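Local coordinates for protein glycerophosphodiester phosphodiesterase (Parabacteroides distasonis, PDB 3NO3) that belongs to the glycerophosphoryl diester phosphodiesterase family, whose members fold as TIM-type barrels, and carries a bound magnesium ion, at residues A[119-124]-A[133-138]; A[162-167]-A[189-194]. One frame throughout, in Å; residues are numbered along the deposited sequence.

Contact 1. Residues A[119-124]-A[133-138]; sequences LSVQMV and TDYISF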
# COMPACT_ATOMS: atom_id res chain seq x y z
N LEU A 119 -3.52 16.43 -2.69
CA LEU A 119 -2.28 16.59 -3.46
C LEU A 119 -1.81 15.26 -4.05
O LEU A 119 -1.19 15.23 -5.12
CB LEU A 119 -1.18 17.28 -2.66
CG LEU A 119 -1.39 18.76 -2.31
CD1 LEU A 119 -0.34 19.22 -1.26
CD2 LEU A 119 -1.31 19.67 -3.48
N SER A 120 -2.06 14.16 -3.33
CA SER A 120 -1.77 12.82 -3.81
C SER A 120 -2.57 12.49 -5.06
O SER A 120 -2.00 12.10 -6.08
CB SER A 120 -2.06 11.76 -2.74
OG SER A 120 -1.16 11.81 -1.66
N VAL A 121 -3.87 12.77 -5.02
CA VAL A 121 -4.73 12.53 -6.17
C VAL A 121 -4.34 13.38 -7.39
O VAL A 121 -4.26 12.84 -8.49
CB VAL A 121 -6.23 12.81 -5.81
CG1 VAL A 121 -7.13 12.90 -7.09
CG2 VAL A 121 -6.69 11.73 -4.79
N GLN A 122 -3.96 14.63 -7.15
CA GLN A 122 -3.47 15.52 -8.20
C GLN A 122 -2.17 15.02 -8.87
O GLN A 122 -2.05 15.06 -10.10
CB GLN A 122 -3.31 16.95 -7.65
CG GLN A 122 -4.69 17.61 -7.39
CD GLN A 122 -4.62 18.95 -6.73
OE1 GLN A 122 -3.56 19.40 -6.31
NE2 GLN A 122 -5.77 19.62 -6.64
N MSE A 123 -1.24 14.54 -8.08
CA MSE A 123 0.00 13.99 -8.60
C MSE A 123 -0.24 12.72 -9.41
O MSE A 123 0.29 12.59 -10.53
CB MSE A 123 0.97 13.71 -7.48
CG MSE A 123 2.35 13.13 -7.95
SE MSE A 123 3.34 14.33 -9.07
CE MSE A 123 3.89 15.53 -7.65
N VAL A 124 -1.04 11.80 -8.86
CA VAL A 124 -1.39 10.54 -9.54
C VAL A 124 -2.07 10.84 -10.87
O VAL A 124 -1.72 10.23 -11.90
CB VAL A 124 -2.23 9.61 -8.62
CG1 VAL A 124 -2.79 8.39 -9.40
CG2 VAL A 124 -1.32 9.12 -7.45
N THR A 133 -3.66 2.88 -9.61
CA THR A 133 -3.33 3.25 -8.26
C THR A 133 -4.52 3.06 -7.30
O THR A 133 -5.59 3.66 -7.48
CB THR A 133 -2.83 4.73 -8.20
OG1 THR A 133 -1.72 4.89 -9.10
CG2 THR A 133 -2.41 5.11 -6.80
N ASP A 134 -4.30 2.24 -6.29
CA ASP A 134 -5.24 1.93 -5.22
C ASP A 134 -4.72 2.59 -3.95
O ASP A 134 -3.52 2.62 -3.71
CB ASP A 134 -5.31 0.41 -4.98
CG ASP A 134 -5.76 -0.39 -6.18
OD1 ASP A 134 -6.21 0.16 -7.23
OD2 ASP A 134 -5.68 -1.63 -6.05
N TYR A 135 -5.61 3.18 -3.14
CA TYR A 135 -5.20 3.90 -1.94
C TYR A 135 -5.53 3.10 -0.68
O TYR A 135 -6.58 2.40 -0.59
CB TYR A 135 -5.94 5.26 -1.87
CG TYR A 135 -5.65 6.17 -3.03
CD1 TYR A 135 -4.40 6.79 -3.16
CD2 TYR A 135 -6.61 6.41 -4.00
CE1 TYR A 135 -4.11 7.63 -4.22
CE2 TYR A 135 -6.31 7.26 -5.13
CZ TYR A 135 -5.04 7.85 -5.22
OH TYR A 135 -4.75 8.73 -6.28
N ILE A 136 -4.62 3.19 0.29
CA ILE A 136 -4.81 2.61 1.62
C ILE A 136 -4.35 3.62 2.66
O ILE A 136 -3.44 4.39 2.39
CB ILE A 136 -4.08 1.26 1.76
CG1 ILE A 136 -2.55 1.39 1.69
CG2 ILE A 136 -4.55 0.24 0.65
CD1 ILE A 136 -1.75 0.02 1.91
N SER A 137 -4.94 3.64 3.86
CA SER A 137 -4.45 4.53 4.93
C SER A 137 -4.96 4.07 6.28
O SER A 137 -6.07 3.55 6.38
CB SER A 137 -4.90 5.99 4.69
OG SER A 137 -4.32 6.89 5.61
N PHE A 138 -4.17 4.26 7.33
CA PHE A 138 -4.69 4.18 8.69
C PHE A 138 -5.60 5.32 9.07
O PHE A 138 -6.31 5.20 10.07
CB PHE A 138 -3.54 4.18 9.72
CG PHE A 138 -2.78 2.86 9.76
CD1 PHE A 138 -3.22 1.81 10.55
CD2 PHE A 138 -1.65 2.66 8.98
CE1 PHE A 138 -2.54 0.59 10.56
CE2 PHE A 138 -0.95 1.45 9.02
CZ PHE A 138 -1.40 0.43 9.80
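With chi1 at -61°, CG of Tyr135 sits beside the backbone N, and the ring projects from strand 133-137, bringing its phenol end up against helix 110-126. Val124 comes from the opposite direction: its CG1 is anti to the backbone N (chi1 171°), and the branch point and both methyls close around the phenol oxygen. CB of Val124 lies 3.5 Å from Tyr135 OH, and CG2 of Val124 follows at 3.6 Å. One turn back, Val121 crosses the tyrosine at about a right angle, its CG2 standing 4.2 Å from Tyr135 CZ. At the start of the strand, Val124 CG1 and Thr133 OG1 meet tip to tip at 3.7 Å; this is packing, since the threonine hydroxyl is hydrogen-bonded to Leu129 O. No hydrogen bond crosses between the segments. Other rings help fix the tyrosine: Phe146 of helix 140-149 stacks on it, and Phe102 meets it edge-to-face. Thr133 and Tyr135 alternate with Asp134 and Ile136, whose side chains leave the helix behind. The axis of 119-124 runs nearly antiparallel to that of strand 133-137 (168°), as expected in a beta-alpha-beta unit, here strand 99-104, helix 110-126 and strand 133-137 of the TIM-type barrel.

Contact 2. Residues A[162-167]-A[189-194]; sequences LSPMEL and VKDCKV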
# COMPACT_ATOMS: atom_id res chain seq x y z
N LEU A 162 -13.26 -1.47 12.06
CA LEU A 162 -14.56 -1.33 11.43
C LEU A 162 -14.89 -2.59 10.65
O LEU A 162 -14.01 -3.14 9.97
CB LEU A 162 -14.56 -0.07 10.53
CG LEU A 162 -14.57 1.28 11.29
CD1 LEU A 162 -14.61 2.40 10.29
CD2 LEU A 162 -15.76 1.41 12.28
N SER A 163 -16.14 -3.06 10.76
CA SER A 163 -16.59 -4.27 10.07
C SER A 163 -16.72 -3.95 8.58
O SER A 163 -16.79 -2.77 8.20
CB SER A 163 -17.94 -4.70 10.60
OG SER A 163 -18.95 -3.78 10.19
N PRO A 164 -16.75 -5.00 7.73
CA PRO A 164 -16.95 -4.71 6.29
C PRO A 164 -18.23 -3.92 5.99
O PRO A 164 -18.19 -3.00 5.17
CB PRO A 164 -17.00 -6.10 5.68
CG PRO A 164 -16.09 -6.88 6.55
CD PRO A 164 -16.42 -6.42 7.94
N MSE A 165 -19.31 -4.25 6.67
CA MSE A 165 -20.55 -3.52 6.53
C MSE A 165 -20.36 -2.05 6.83
O MSE A 165 -20.80 -1.21 6.04
CB MSE A 165 -21.62 -4.12 7.45
CG MSE A 165 -22.95 -3.38 7.49
SE MSE A 165 -23.79 -3.18 5.73
CE MSE A 165 -23.82 -5.09 5.38
N GLU A 166 -19.67 -1.74 7.93
CA GLU A 166 -19.40 -0.35 8.33
C GLU A 166 -18.54 0.35 7.27
O GLU A 166 -18.82 1.48 6.88
CB GLU A 166 -18.73 -0.29 9.72
CG GLU A 166 -19.69 -0.63 10.88
CD GLU A 166 -18.97 -0.75 12.22
OE1 GLU A 166 -17.92 -1.42 12.28
OE2 GLU A 166 -19.45 -0.15 13.20
N LEU A 167 -17.53 -0.36 6.78
CA LEU A 167 -16.69 0.19 5.72
C LEU A 167 -17.45 0.44 4.41
O LEU A 167 -17.29 1.52 3.79
CB LEU A 167 -15.50 -0.73 5.48
CG LEU A 167 -14.39 -0.84 6.54
CD1 LEU A 167 -13.33 -1.90 6.11
CD2 LEU A 167 -13.73 0.54 6.74
N VAL A 189 -13.71 -11.86 6.11
CA VAL A 189 -13.31 -12.07 4.71
C VAL A 189 -14.50 -12.45 3.81
O VAL A 189 -14.71 -11.85 2.76
CB VAL A 189 -12.11 -13.07 4.62
CG1 VAL A 189 -11.80 -13.44 3.18
CG2 VAL A 189 -10.90 -12.41 5.24
N LYS A 190 -15.32 -13.39 4.30
CA LYS A 190 -16.57 -13.78 3.64
C LYS A 190 -17.51 -12.58 3.48
O LYS A 190 -18.06 -12.38 2.40
CB LYS A 190 -17.24 -14.92 4.44
CG LYS A 190 -18.64 -15.34 3.93
CD LYS A 190 -19.20 -16.59 4.69
CE LYS A 190 -20.04 -16.22 5.94
N ASP A 191 -17.69 -11.79 4.54
CA ASP A 191 -18.54 -10.59 4.45
C ASP A 191 -18.06 -9.65 3.34
O ASP A 191 -18.90 -9.11 2.63
CB ASP A 191 -18.58 -9.76 5.74
CG ASP A 191 -19.27 -10.45 6.92
OD1 ASP A 191 -19.94 -11.50 6.78
OD2 ASP A 191 -19.11 -9.86 8.01
N CYS A 192 -16.73 -9.48 3.17
CA CYS A 192 -16.22 -8.63 2.07
C CYS A 192 -16.68 -9.15 0.74
O CYS A 192 -17.11 -8.36 -0.10
CB CYS A 192 -14.69 -8.48 2.03
SG CYS A 192 -13.98 -7.54 3.36
N LYS A 193 -16.57 -10.47 0.53
CA LYS A 193 -17.04 -11.11 -0.70
C LYS A 193 -18.53 -10.79 -0.92
O LYS A 193 -18.90 -10.30 -1.98
CB LYS A 193 -16.79 -12.62 -0.66
CG LYS A 193 -17.09 -13.44 -1.95
CD LYS A 193 -17.38 -14.93 -1.64
N VAL A 194 -19.35 -11.01 0.09
CA VAL A 194 -20.80 -10.78 -0.00
C VAL A 194 -21.10 -9.31 -0.35
O VAL A 194 -21.97 -9.04 -1.19
CB VAL A 194 -21.52 -11.24 1.29
CG1 VAL A 194 -23.00 -10.88 1.25
CG2 VAL A 194 -21.32 -12.78 1.49
O HOH W 1 -19.67 -6.89 8.19
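Beside the place where Pro164 packs on Asp191 and Cys192, Glu166 OE1 accepts a hydrogen bond from Ser163 N at 2.9 Å, nearly straight at 172° and through the anti lone pair of the oxygen. In return Ser163 OG accepts from Glu166 N at 3.1 Å, which completes a capping box with Ser163 as N-cap of helix 164-169. Pro164, the first residue of that helix, is the one whose side chain meets the other segment. Its ring crosses the Asp191 side chain at about a right angle, with CG of Pro164 3.9 Å from Asp191 CB. The same Pro164 CG lies 3.9 Å from Cys192 SG, so one ring corner touches two successive residues of helix 188-194. With CG beside the backbone N, chi1 -67°, the carboxylate of Asp191 reaches water 1, which joins it to the other helix. That water accepts from the backbone N of selenomethionine Met165 at 3.1 Å and donates to Asp191 OD2 at 3.0 Å; the helix start would probably stabilise the nearby negative charge. Pro164 and Cys192 also rest on Leu175 of strand 174-178. This is packing between helices on the outside of a TIM-type barrel, over the strand that runs between them.

Contact 1 joins a barrel strand to its helix, whereas contact 2 joins two helices of the outer layer, and they follow one another along the chain: contact 1 closes before contact 2 opens. Their centres are 22 Å apart and their nearest atoms about 8 Å, so they do not touch. The sheet connects them, since strand 133-137 pairs with 155-157, which pairs in turn with 174-178, the strand under contact 2. In contact 1 the Tyr135 side chain is about 12 Å from a magnesium ion, and Ile136, on the other side of the strand, touches Glu103, which with Glu39 and Asp41 forms the magnesium site. Contact 2, centred 19 Å from the middle of the chain against 10 Å for contact 1, lies farther out.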